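Local coordinates for protein pyruvate kinase (PDB 4DRS) that probably catalyses the last step of glycolysis, the magnesium- and potassium-dependent transfer of phosphate from phosphoenolpyruvate to ADP, giving pyruvate and ATP, at residues 101-106 with 469-474; 393-398 with 415-420; 408-413 with 442-447. All coordinates share one frame; numbering follows the deposited sequence.

Interaction 1 (101-106 with 469-474). With SO4 (sulfate ion), chain D.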
ATOM      1  N   HIS A 101     -26.598  12.592  33.256  1.00 50.97           N
ATOM      2  CA  HIS A 101     -26.182  12.022  31.967  1.00 53.26           C
ATOM      3  C   HIS A 101     -24.713  12.215  31.677  1.00 52.27           C
ATOM      4  O   HIS A 101     -24.246  11.939  30.567  1.00 52.69           O
ATOM      5  CB  HIS A 101     -27.028  12.577  30.818  1.00 56.18           C
ATOM      6  CG  HIS A 101     -28.488  12.174  30.878  1.00 60.10           C
ATOM      7  ND1 HIS A 101     -28.885  10.923  31.200  1.00 61.71           N
ATOM      8  CD2 HIS A 101     -29.651  12.903  30.620  1.00 60.41           C
ATOM      9  CE1 HIS A 101     -30.234  10.860  31.169  1.00 63.02           C
ATOM     10  NE2 HIS A 101     -30.701  12.071  30.811  1.00 62.26           N
ATOM     11  N   SER A 102     -23.970  12.693  32.672  1.00 49.37           N
ATOM     12  CA  SER A 102     -22.533  12.876  32.535  1.00 47.71           C
ATOM     13  C   SER A 102     -21.788  12.099  33.603  1.00 45.79           C
ATOM     14  O   SER A 102     -22.319  11.844  34.684  1.00 46.27           O
ATOM     15  CB  SER A 102     -22.157  14.360  32.603  1.00 47.61           C
ATOM     16  OG  SER A 102     -22.461  15.014  31.380  1.00 48.40           O
ATOM     17  N   THR A 103     -20.562  11.707  33.273  1.00 43.88           N
ATOM     18  CA  THR A 103     -19.657  11.074  34.222  1.00 41.88           C
ATOM     19  C   THR A 103     -18.426  11.963  34.319  1.00 40.12           C
ATOM     20  O   THR A 103     -17.852  12.339  33.298  1.00 40.64           O
ATOM     21  CB  THR A 103     -19.272   9.648  33.774  1.00 41.70           C
ATOM     22  OG1 THR A 103     -20.459   8.889  33.510  1.00 42.68           O
ATOM     23  CG2 THR A 103     -18.474   8.938  34.853  1.00 41.34           C
ATOM     24  N   VAL A 104     -18.040  12.318  35.541  1.00 39.10           N
ATOM     25  CA  VAL A 104     -16.862  13.157  35.766  1.00 37.45           C
ATOM     26  C   VAL A 104     -15.826  12.390  36.582  1.00 37.14           C
ATOM     27  O   VAL A 104     -16.124  11.912  37.679  1.00 37.44           O
ATOM     28  CB  VAL A 104     -17.225  14.483  36.476  1.00 36.79           C
ATOM     29  CG1 VAL A 104     -15.989  15.348  36.693  1.00 35.69           C
ATOM     30  CG2 VAL A 104     -18.275  15.254  35.685  1.00 36.69           C
ATOM     31  N   GLY A 105     -14.615  12.269  36.043  1.00 36.23           N
ATOM     32  CA  GLY A 105     -13.507  11.684  36.789  1.00 35.67           C
ATOM     33  C   GLY A 105     -12.799  12.757  37.593  1.00 35.76           C
ATOM     34  O   GLY A 105     -12.826  13.938  37.226  1.00 35.92           O
ATOM     35  N   ILE A 106     -12.168  12.356  38.694  1.00 35.36           N
ATOM     36  CA  ILE A 106     -11.422  13.298  39.531  1.00 34.72           C
ATOM     37  C   ILE A 106      -9.960  12.876  39.659  1.00 34.93           C
ATOM     38  O   ILE A 106      -9.665  11.727  39.995  1.00 34.78           O
ATOM     39  CB  ILE A 106     -12.074  13.507  40.919  1.00 34.07           C
ATOM     40  CG1 ILE A 106     -13.561  13.843  40.757  1.00 34.15           C
ATOM     41  CG2 ILE A 106     -11.374  14.631  41.672  1.00 33.40           C
ATOM     42  CD1 ILE A 106     -14.354  13.865  42.044  1.00 34.15           C
ATOM     43  N   VAL A 469     -14.784   7.410  24.352  1.00 37.40           N
ATOM     44  CA  VAL A 469     -15.578   6.549  25.221  1.00 37.46           C
ATOM     45  C   VAL A 469     -16.612   7.350  26.014  1.00 39.04           C
ATOM     46  O   VAL A 469     -16.275   8.242  26.793  1.00 39.36           O
ATOM     47  CB  VAL A 469     -14.694   5.700  26.170  1.00 36.44           C
ATOM     48  CG1 VAL A 469     -15.549   4.785  27.033  1.00 35.54           C
ATOM     49  CG2 VAL A 469     -13.688   4.874  25.378  1.00 35.78           C
ATOM     50  N   LYS A 470     -17.878   7.032  25.784  1.00 41.43           N
ATOM     51  CA  LYS A 470     -18.969   7.544  26.599  1.00 44.05           C
ATOM     52  C   LYS A 470     -19.459   6.374  27.445  1.00 44.18           C
ATOM     53  O   LYS A 470     -19.410   5.228  26.996  1.00 43.93           O
ATOM     54  CB  LYS A 470     -20.087   8.101  25.711  1.00 46.57           C
ATOM     55  CG  LYS A 470     -21.301   8.614  26.475  1.00 51.49           C
ATOM     56  CD  LYS A 470     -22.338   9.246  25.557  1.00 53.64           C
ATOM     57  CE  LYS A 470     -23.512   9.815  26.346  1.00 56.16           C
ATOM     58  NZ  LYS A 470     -23.194  11.068  27.093  1.00 57.31           N
ATOM     59  N   THR A 471     -19.919   6.649  28.662  1.00 44.39           N
ATOM     60  CA  THR A 471     -20.306   5.578  29.580  1.00 45.00           C
ATOM     61  C   THR A 471     -21.769   5.634  30.036  1.00 46.66           C
ATOM     62  O   THR A 471     -22.308   6.707  30.310  1.00 47.49           O
ATOM     63  CB  THR A 471     -19.405   5.560  30.827  1.00 45.51           C
ATOM     64  OG1 THR A 471     -19.477   6.833  31.480  1.00 48.41           O
ATOM     65  CG2 THR A 471     -17.955   5.264  30.456  1.00 43.70           C
ATOM     66  N   TYR A 472     -22.403   4.465  30.105  1.00 47.02           N
ATOM     67  CA  TYR A 472     -23.714   4.326  30.735  1.00 48.25           C
ATOM     68  C   TYR A 472     -23.575   3.480  31.990  1.00 47.93           C
ATOM     69  O   TYR A 472     -23.181   2.313  31.914  1.00 46.57           O
ATOM     70  CB  TYR A 472     -24.741   3.679  29.794  1.00 50.13           C
ATOM     71  CG  TYR A 472     -25.135   4.489  28.565  1.00 51.89           C
ATOM     72  CD1 TYR A 472     -25.793   3.874  27.498  1.00 52.42           C
ATOM     73  CD2 TYR A 472     -24.857   5.858  28.463  1.00 52.40           C
ATOM     74  CE1 TYR A 472     -26.164   4.590  26.371  1.00 52.99           C
ATOM     75  CE2 TYR A 472     -25.223   6.581  27.336  1.00 52.98           C
ATOM     76  CZ  TYR A 472     -25.874   5.940  26.295  1.00 53.59           C
ATOM     77  OH  TYR A 472     -26.246   6.637  25.172  1.00 54.98           O
ATOM     78  N   VAL A 473     -23.882   4.076  33.140  1.00 48.63           N
ATOM     79  CA  VAL A 473     -23.851   3.364  34.415  1.00 51.10           C
ATOM     80  C   VAL A 473     -25.216   2.739  34.696  1.00 54.33           C
ATOM     81  O   VAL A 473     -26.242   3.422  34.656  1.00 55.27           O
ATOM     82  CB  VAL A 473     -23.444   4.283  35.589  1.00 51.04           C
ATOM     83  CG1 VAL A 473     -23.396   3.498  36.893  1.00 50.87           C
ATOM     84  CG2 VAL A 473     -22.099   4.940  35.316  1.00 48.68           C
ATOM     85  N   LEU A 474     -25.218   1.441  34.979  1.00 56.94           N
ATOM     86  CA  LEU A 474     -26.459   0.706  35.199  1.00 60.77           C
ATOM     87  C   LEU A 474     -26.523   0.075  36.587  1.00 64.54           C
ATOM     88  O   LEU A 474     -25.499  -0.088  37.257  1.00 64.41           O
ATOM     89  CB  LEU A 474     -26.642  -0.359  34.113  1.00 60.19           C
ATOM     90  CG  LEU A 474     -26.712   0.151  32.667  1.00 59.67           C
ATOM     91  CD1 LEU A 474     -26.586  -0.993  31.675  1.00 58.98           C
ATOM     92  CD2 LEU A 474     -27.993   0.936  32.416  1.00 60.89           C
TER
HETATM   93  S   SO4 D 602     -20.216  10.691  29.371  1.00 64.51           S
HETATM   94  O1  SO4 D 602     -21.652  10.336  29.323  1.00 66.39           O
HETATM   95  O2  SO4 D 602     -19.757  11.122  28.032  1.00 63.05           O
HETATM   96  O3  SO4 D 602     -20.048  11.811  30.331  1.00 66.28           O
HETATM   97  O4  SO4 D 602     -19.443   9.503  29.809  1.00 59.06           O
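The hydroxyl OG1 of Thr-471 accepts a hydrogen bond from OG1 of Thr-103 at 3.1 Å and in turn donates one to O4 of a bound sulfate. The two threonine side chains cross at about a right angle. Thr-471 can serve both partners because OG1 sits between its backbone N and carbonyl carbon (chi1 58°), on the same side as the amide. That amide also donates to sulfate O4, with N...O4 at 3.1 Å, so a single residue grips this oxygen twice. Residues 101-106 run into strand 105-109 of the (beta/alpha)8 barrel, whereas 469-473 is an edge strand of the C-terminal alpha/beta sheet; the anion therefore bridges two domains. From the barrel side, the amide N of Thr-103 points almost straight at sulfate O3, 3.0 Å away. Lys-470 approaches from the other domain with an extended chain that bends only at its last torsion (chi4 73°), bringing NZ to 2.8 Å from sulfate O1. Its CG also lies against the anion, 3.3 Å from O1. Lys-464 NZ adds a further hydrogen bond to the sulfate, which probably came from the crystallisation liquor, while Ala-460 of helix 457-462 packs on both threonines.

Interaction 2 (393-398 with 415-420)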
ATOM      1  N   VAL A 393      -7.272   4.442   7.492  1.00 52.78           N
ATOM      2  CA  VAL A 393      -5.808   4.490   7.457  1.00 53.32           C
ATOM      3  C   VAL A 393      -5.229   4.404   8.865  1.00 52.47           C
ATOM      4  O   VAL A 393      -4.287   3.642   9.109  1.00 54.14           O
ATOM      5  CB  VAL A 393      -5.281   5.746   6.712  1.00 55.08           C
ATOM      6  CG1 VAL A 393      -3.794   5.964   6.975  1.00 54.72           C
ATOM      7  CG2 VAL A 393      -5.539   5.622   5.217  1.00 55.53           C
ATOM      8  N   LEU A 394      -5.806   5.170   9.788  1.00 50.33           N
ATOM      9  CA  LEU A 394      -5.369   5.155  11.182  1.00 48.64           C
ATOM     10  C   LEU A 394      -5.501   3.755  11.783  1.00 48.51           C
ATOM     11  O   LEU A 394      -4.598   3.287  12.484  1.00 48.94           O
ATOM     12  CB  LEU A 394      -6.148   6.189  12.010  1.00 47.19           C
ATOM     13  CG  LEU A 394      -5.826   6.353  13.503  1.00 46.19           C
ATOM     14  CD1 LEU A 394      -4.348   6.642  13.750  1.00 45.92           C
ATOM     15  CD2 LEU A 394      -6.697   7.444  14.105  1.00 44.68           C
ATOM     16  N   TYR A 395      -6.619   3.091  11.492  1.00 48.17           N
ATOM     17  CA  TYR A 395      -6.865   1.741  11.987  1.00 48.25           C
ATOM     18  C   TYR A 395      -5.787   0.756  11.545  1.00 49.29           C
ATOM     19  O   TYR A 395      -5.263   0.001  12.362  1.00 48.56           O
ATOM     20  CB  TYR A 395      -8.241   1.221  11.555  1.00 47.78           C
ATOM     21  CG  TYR A 395      -8.454  -0.226  11.943  1.00 47.39           C
ATOM     22  CD1 TYR A 395      -8.591  -0.588  13.285  1.00 46.73           C
ATOM     23  CD2 TYR A 395      -8.479  -1.236  10.978  1.00 47.33           C
ATOM     24  CE1 TYR A 395      -8.770  -1.910  13.657  1.00 46.29           C
ATOM     25  CE2 TYR A 395      -8.657  -2.566  11.339  1.00 47.61           C
ATOM     26  CZ  TYR A 395      -8.802  -2.895  12.681  1.00 47.60           C
ATOM     27  OH  TYR A 395      -8.984  -4.208  13.065  1.00 47.94           O
ATOM     28  N   HIS A 396      -5.468   0.766  10.253  1.00 51.19           N
ATOM     29  CA  HIS A 396      -4.484  -0.164   9.706  1.00 53.10           C
ATOM     30  C   HIS A 396      -3.104   0.076  10.243  1.00 52.13           C
ATOM     31  O   HIS A 396      -2.356  -0.873  10.470  1.00 53.33           O
ATOM     32  CB  HIS A 396      -4.504  -0.159   8.177  1.00 57.16           C
ATOM     33  CG  HIS A 396      -5.757  -0.768   7.588  1.00 59.97           C
ATOM     34  ND1 HIS A 396      -6.093  -2.060   7.780  1.00 61.57           N
ATOM     35  CD2 HIS A 396      -6.765  -0.214   6.798  1.00 61.96           C
ATOM     36  CE1 HIS A 396      -7.255  -2.319   7.149  1.00 63.26           C
ATOM     37  NE2 HIS A 396      -7.665  -1.188   6.547  1.00 63.58           N
ATOM     38  N   ALA A 397      -2.763   1.342  10.474  1.00 51.13           N
ATOM     39  CA  ALA A 397      -1.473   1.704  11.068  1.00 50.72           C
ATOM     40  C   ALA A 397      -1.299   1.078  12.458  1.00 50.28           C
ATOM     41  O   ALA A 397      -0.297   0.405  12.719  1.00 49.91           O
ATOM     42  CB  ALA A 397      -1.315   3.219  11.128  1.00 49.51           C
ATOM     43  N   ILE A 398      -2.287   1.281  13.330  1.00 49.88           N
ATOM     44  CA  ILE A 398      -2.265   0.712  14.681  1.00 49.17           C
ATOM     45  C   ILE A 398      -2.310  -0.818  14.649  1.00 49.22           C
ATOM     46  O   ILE A 398      -1.534  -1.476  15.340  1.00 49.64           O
ATOM     47  CB  ILE A 398      -3.403   1.272  15.570  1.00 48.36           C
ATOM     48  CG1 ILE A 398      -3.295   2.795  15.688  1.00 48.24           C
ATOM     49  CG2 ILE A 398      -3.362   0.646  16.958  1.00 47.19           C
ATOM     50  CD1 ILE A 398      -4.591   3.481  16.077  1.00 46.93           C
ATOM     51  N   SER A 415     -11.986  -6.704  15.845  1.00 41.48           N
ATOM     52  CA  SER A 415     -13.064  -7.168  14.994  1.00 42.64           C
ATOM     53  C   SER A 415     -14.299  -6.280  15.104  1.00 42.15           C
ATOM     54  O   SER A 415     -15.006  -6.087  14.116  1.00 41.89           O
ATOM     55  CB  SER A 415     -13.389  -8.628  15.295  1.00 43.64           C
ATOM     56  OG  SER A 415     -12.316  -9.448  14.857  1.00 44.79           O
ATOM     57  N   ALA A 416     -14.538  -5.732  16.296  1.00 41.26           N
ATOM     58  CA  ALA A 416     -15.629  -4.784  16.512  1.00 41.58           C
ATOM     59  C   ALA A 416     -15.434  -3.535  15.664  1.00 41.38           C
ATOM     60  O   ALA A 416     -16.375  -3.065  15.020  1.00 41.35           O
ATOM     61  CB  ALA A 416     -15.738  -4.413  17.983  1.00 41.73           C
ATOM     62  N   VAL A 417     -14.208  -3.016  15.654  1.00 41.06           N
ATOM     63  CA  VAL A 417     -13.870  -1.825  14.875  1.00 41.43           C
ATOM     64  C   VAL A 417     -13.956  -2.097  13.371  1.00 42.87           C
ATOM     65  O   VAL A 417     -14.455  -1.255  12.617  1.00 43.18           O
ATOM     66  CB  VAL A 417     -12.480  -1.262  15.248  1.00 40.56           C
ATOM     67  CG1 VAL A 417     -12.104  -0.093  14.345  1.00 40.04           C
ATOM     68  CG2 VAL A 417     -12.459  -0.822  16.707  1.00 40.38           C
ATOM     69  N   GLU A 418     -13.479  -3.265  12.940  1.00 43.57           N
ATOM     70  CA  GLU A 418     -13.564  -3.647  11.530  1.00 46.16           C
ATOM     71  C   GLU A 418     -15.024  -3.842  11.101  1.00 45.82           C
ATOM     72  O   GLU A 418     -15.430  -3.362  10.039  1.00 45.25           O
ATOM     73  CB  GLU A 418     -12.741  -4.907  11.235  1.00 48.39           C
ATOM     74  CG  GLU A 418     -12.458  -5.116   9.753  1.00 52.39           C
ATOM     75  CD  GLU A 418     -12.283  -6.578   9.374  1.00 56.66           C
ATOM     76  OE1 GLU A 418     -13.058  -7.428   9.877  1.00 59.61           O
ATOM     77  OE2 GLU A 418     -11.380  -6.882   8.559  1.00 57.86           O
ATOM     78  N   SER A 419     -15.798  -4.535  11.938  1.00 40.70           N
ATOM     79  CA  SER A 419     -17.226  -4.760  11.698  1.00 41.39           C
ATOM     80  C   SER A 419     -18.019  -3.466  11.582  1.00 41.07           C
ATOM     81  O   SER A 419     -18.860  -3.330  10.693  1.00 40.69           O
ATOM     82  CB  SER A 419     -17.838  -5.627  12.801  1.00 42.14           C
ATOM     83  OG  SER A 419     -17.947  -6.972  12.373  1.00 45.87           O
ATOM     84  N   ALA A 420     -17.743  -2.523  12.485  1.00 40.44           N
ATOM     85  CA  ALA A 420     -18.431  -1.237  12.502  1.00 40.69           C
ATOM     86  C   ALA A 420     -18.203  -0.502  11.189  1.00 41.39           C
ATOM     87  O   ALA A 420     -19.114   0.130  10.656  1.00 41.03           O
ATOM     88  CB  ALA A 420     -17.963  -0.396  13.678  1.00 39.15           C
TER
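Tyr-395 reaches out from helix 391-401 to meet Val-417 and then Glu-418 on helix 408-422. Along the second helix, Ser-415 comes first; its side chain turns away from Tyr-395, and its OG is hydrogen-bonded to Ser-419 OG of the second subunit. Val-417 follows, and carries the apolar part of the contact. Its CG1 lies anti to the backbone N (chi1 175°) and extends toward the tyrosine, coming within 3.7 Å of Tyr-395 CD1. The same methyl is 3.9 Å from Tyr-395 CE1, so it meets the CD1-CE1 bond of the ring obliquely. The two side chains slide past each other in opposite directions, each reaching toward the other's helix, and this interleaving bridges a CA-CA separation of 8.4 Å between Tyr-395 and Val-417.

At Glu-418 the touch is lighter: CB is 4.2 Å from Tyr-395 OH, while the carboxylate looks to the neighbouring subunit. There, Glu-418 OE2 is hydrogen-bonded to Tyr-395 OH of the second subunit, and Tyr-395 OH here is paired in return with Glu-418 OE2 of that subunit. The reciprocal bonds, and the packing of the two Glu-418 side chains on each other, are the signature of a two-fold interface, consistent with the contact between C-terminal domains in pyruvate kinase tetramers. Burying two carboxylates together would tend to favour protonation, which the phenol hydroxyls may partly offset.

On its own helix the Tyr-395 ring has CD2 4.1 Å above the plane of the His-396 ring, and Tyr-444, just past the end of helix 436-443, packs against it. Behind helix 408-422, Ala-416, Ser-419 and Ala-420 lie on strand 502-506, and Ser-419 also meets strand 519-524.

Interaction 3 (408-413 with 442-447); sequences VPEAIA and SKYRPS
Charge and hydrogen bonding converge on one oxygen, OE2 of Glu-410, which is held by Lys-443 and Tyr-444 together. The salt bridge with Lys-443 is one-sided: NZ is 2.8 Å from Glu-410 OE2 but 3.9 Å from Glu-410 OE1. The ammonium arrives on the syn side of OE2, tilted 34° out of the carboxylate plane, and would probably favour the charged form of the acid. Both side chains are extended beyond CG and cross at about a right angle, so each spends its full length in closing the gap. The second bond runs from Tyr-444 OH to Glu-410 OE2; its modelled length of 2.5 Å is very short and doubtful at this resolution. OE2 lies at the edge of the Tyr-444 ring, near its plane, while the carboxylate and ring planes are 56° apart.

This is the C-terminal alpha/beta domain: 408-413 opens helix 408-422, before strand 427-431, while 442-447 takes in the end of helix 436-443 and the turn leading to parallel strand 449-454.

Van der Waals contact backs up these polar bonds. Glu-410 CG rests 3.8 Å from Tyr-444 CE2, and Val-402 touches Glu-410, Lys-443 and Tyr-444 alike.

Bonds within 442-447 shape the turn that presents these groups. Ser-442 O accepts from Arg-445 N and, on the opposite face of its plane, from Arg-445 NH1 at 2.9 Å. Arg-445 also reaches Asp-357 through a salt bridge from NH2.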
ATOM      1  N   VAL A 408      -7.442 -12.738  23.523  1.00 44.02           N
ATOM      2  CA  VAL A 408      -8.821 -12.785  23.028  1.00 43.05           C
ATOM      3  C   VAL A 408      -9.525 -11.422  23.091  1.00 42.85           C
ATOM      4  O   VAL A 408     -10.052 -10.966  22.073  1.00 43.48           O
ATOM      5  CB  VAL A 408      -9.656 -13.894  23.731  1.00 43.24           C
ATOM      6  CG1 VAL A 408     -11.152 -13.680  23.532  1.00 42.87           C
ATOM      7  CG2 VAL A 408      -9.245 -15.266  23.225  1.00 43.13           C
ATOM      8  N   PRO A 409      -9.524 -10.760  24.273  1.00 42.69           N
ATOM      9  CA  PRO A 409     -10.193  -9.455  24.368  1.00 41.28           C
ATOM     10  C   PRO A 409      -9.739  -8.440  23.315  1.00 40.67           C
ATOM     11  O   PRO A 409     -10.572  -7.707  22.773  1.00 39.88           O
ATOM     12  CB  PRO A 409      -9.829  -8.980  25.780  1.00 41.31           C
ATOM     13  CG  PRO A 409      -9.663 -10.247  26.557  1.00 41.80           C
ATOM     14  CD  PRO A 409      -9.018 -11.205  25.592  1.00 42.46           C
ATOM     15  N   GLU A 410      -8.442  -8.396  23.022  1.00 40.61           N
ATOM     16  CA  GLU A 410      -7.941  -7.446  22.032  1.00 40.12           C
ATOM     17  C   GLU A 410      -8.377  -7.815  20.612  1.00 40.23           C
ATOM     18  O   GLU A 410      -8.664  -6.933  19.798  1.00 40.42           O
ATOM     19  CB  GLU A 410      -6.419  -7.285  22.118  1.00 40.14           C
ATOM     20  CG  GLU A 410      -5.889  -6.156  21.237  1.00 40.19           C
ATOM     21  CD  GLU A 410      -4.458  -5.752  21.541  1.00 40.71           C
ATOM     22  OE1 GLU A 410      -3.834  -6.345  22.450  1.00 42.41           O
ATOM     23  OE2 GLU A 410      -3.957  -4.829  20.865  1.00 39.81           O
ATOM     24  N   ALA A 411      -8.424  -9.114  20.320  1.00 40.39           N
ATOM     25  CA  ALA A 411      -8.899  -9.584  19.023  1.00 40.08           C
ATOM     26  C   ALA A 411     -10.371  -9.223  18.811  1.00 40.24           C
ATOM     27  O   ALA A 411     -10.745  -8.764  17.736  1.00 40.31           O
ATOM     28  CB  ALA A 411      -8.685 -11.078  18.887  1.00 40.24           C
ATOM     29  N   ILE A 412     -11.195  -9.424  19.840  1.00 40.76           N
ATOM     30  CA  ILE A 412     -12.609  -9.038  19.789  1.00 41.62           C
ATOM     31  C   ILE A 412     -12.740  -7.536  19.530  1.00 41.61           C
ATOM     32  O   ILE A 412     -13.580  -7.111  18.727  1.00 42.64           O
ATOM     33  CB  ILE A 412     -13.370  -9.428  21.082  1.00 42.45           C
ATOM     34  CG1 ILE A 412     -13.322 -10.948  21.324  1.00 43.98           C
ATOM     35  CG2 ILE A 412     -14.814  -8.938  21.043  1.00 42.71           C
ATOM     36  CD1 ILE A 412     -14.128 -11.794  20.355  1.00 44.55           C
ATOM     37  N   ALA A 413     -11.898  -6.745  20.197  1.00 41.12           N
ATOM     38  CA  ALA A 413     -11.888  -5.289  20.040  1.00 40.95           C
ATOM     39  C   ALA A 413     -11.632  -4.868  18.595  1.00 41.12           C
ATOM     40  O   ALA A 413     -12.372  -4.045  18.053  1.00 41.14           O
ATOM     41  CB  ALA A 413     -10.864  -4.653  20.969  1.00 40.62           C
ATOM     42  N   SER A 442     -10.914   1.609  22.178  1.00 33.88           N
ATOM     43  CA  SER A 442     -10.378   2.972  22.063  1.00 34.13           C
ATOM     44  C   SER A 442      -8.996   3.009  21.411  1.00 34.81           C
ATOM     45  O   SER A 442      -8.698   3.899  20.615  1.00 35.14           O
ATOM     46  CB  SER A 442     -10.323   3.637  23.441  1.00 34.44           C
ATOM     47  OG  SER A 442      -9.911   4.990  23.333  1.00 35.02           O
ATOM     48  N   LYS A 443      -8.163   2.031  21.758  1.00 35.55           N
ATOM     49  CA  LYS A 443      -6.835   1.851  21.171  1.00 35.82           C
ATOM     50  C   LYS A 443      -6.866   1.757  19.637  1.00 36.71           C
ATOM     51  O   LYS A 443      -5.929   2.193  18.964  1.00 37.23           O
ATOM     52  CB  LYS A 443      -6.191   0.598  21.767  1.00 35.78           C
ATOM     53  CG  LYS A 443      -4.811   0.249  21.235  1.00 37.83           C
ATOM     54  CD  LYS A 443      -4.315  -1.065  21.822  1.00 38.11           C
ATOM     55  CE  LYS A 443      -2.964  -1.448  21.245  1.00 39.53           C
ATOM     56  NZ  LYS A 443      -2.453  -2.707  21.858  1.00 41.14           N
ATOM     57  N   TYR A 444      -7.942   1.200  19.082  1.00 36.18           N
ATOM     58  CA  TYR A 444      -8.006   1.006  17.632  1.00 36.54           C
ATOM     59  C   TYR A 444      -8.744   2.114  16.895  1.00 37.30           C
ATOM     60  O   TYR A 444      -8.992   2.001  15.691  1.00 38.17           O
ATOM     61  CB  TYR A 444      -8.515  -0.396  17.277  1.00 36.10           C
ATOM     62  CG  TYR A 444      -7.477  -1.432  17.608  1.00 36.05           C
ATOM     63  CD1 TYR A 444      -6.461  -1.739  16.701  1.00 36.73           C
ATOM     64  CD2 TYR A 444      -7.468  -2.064  18.852  1.00 35.98           C
ATOM     65  CE1 TYR A 444      -5.480  -2.665  17.015  1.00 37.52           C
ATOM     66  CE2 TYR A 444      -6.488  -2.994  19.176  1.00 36.69           C
ATOM     67  CZ  TYR A 444      -5.500  -3.288  18.254  1.00 37.11           C
ATOM     68  OH  TYR A 444      -4.531  -4.208  18.559  1.00 38.08           O
ATOM     69  N   ARG A 445      -9.070   3.176  17.633  1.00 37.25           N
ATOM     70  CA  ARG A 445      -9.532   4.456  17.082  1.00 37.69           C
ATOM     71  C   ARG A 445     -10.708   4.380  16.098  1.00 37.72           C
ATOM     72  O   ARG A 445     -10.603   4.847  14.959  1.00 38.00           O
ATOM     73  CB  ARG A 445      -8.358   5.229  16.458  1.00 38.04           C
ATOM     74  CG  ARG A 445      -7.316   5.723  17.453  1.00 39.26           C
ATOM     75  CD  ARG A 445      -7.879   6.776  18.396  1.00 39.64           C
ATOM     76  NE  ARG A 445      -6.829   7.463  19.149  1.00 40.72           N
ATOM     77  CZ  ARG A 445      -6.497   7.199  20.411  1.00 40.58           C
ATOM     78  NH1 ARG A 445      -7.136   6.254  21.089  1.00 40.02           N
ATOM     79  NH2 ARG A 445      -5.524   7.889  21.000  1.00 41.57           N
ATOM     80  N   PRO A 446     -11.836   3.805  16.538  1.00 36.96           N
ATOM     81  CA  PRO A 446     -12.985   3.739  15.638  1.00 37.25           C
ATOM     82  C   PRO A 446     -13.556   5.127  15.353  1.00 38.31           C
ATOM     83  O   PRO A 446     -13.444   6.022  16.192  1.00 39.52           O
ATOM     84  CB  PRO A 446     -14.000   2.917  16.435  1.00 36.01           C
ATOM     85  CG  PRO A 446     -13.658   3.183  17.859  1.00 35.76           C
ATOM     86  CD  PRO A 446     -12.159   3.297  17.884  1.00 36.49           C
ATOM     87  N   SER A 447     -14.163   5.307  14.184  1.00 38.68           N
ATOM     88  CA  SER A 447     -14.869   6.552  13.904  1.00 40.18           C
ATOM     89  C   SER A 447     -16.151   6.605  14.726  1.00 40.03           C
ATOM     90  O   SER A 447     -16.646   7.684  15.039  1.00 40.44           O
ATOM     91  CB  SER A 447     -15.192   6.691  12.411  1.00 41.09           C
ATOM     92  OG  SER A 447     -16.329   5.925  12.060  1.00 40.90           O
TER

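Overall arrangement
Interactions 2 and 3 are near neighbours, their centres about 8 Å apart, and both draw on helix 408-422. Their segments alternate along the chain (393-398, 408-413, 415-420, 442-447), so the two closures interlock. They also touch directly, with Ile-398 and Leu-394 packing on Arg-445, and both border the second subunit. Interaction 1 encloses both in sequence; its centre is about 25 Å from that of interaction 2 and about 20 Å from that of interaction 3, which it meets where Val-469 packs on Ser-442. Thus the alpha/beta domain faces the barrel at interaction 1 and a partner subunit near interactions 2 and 3.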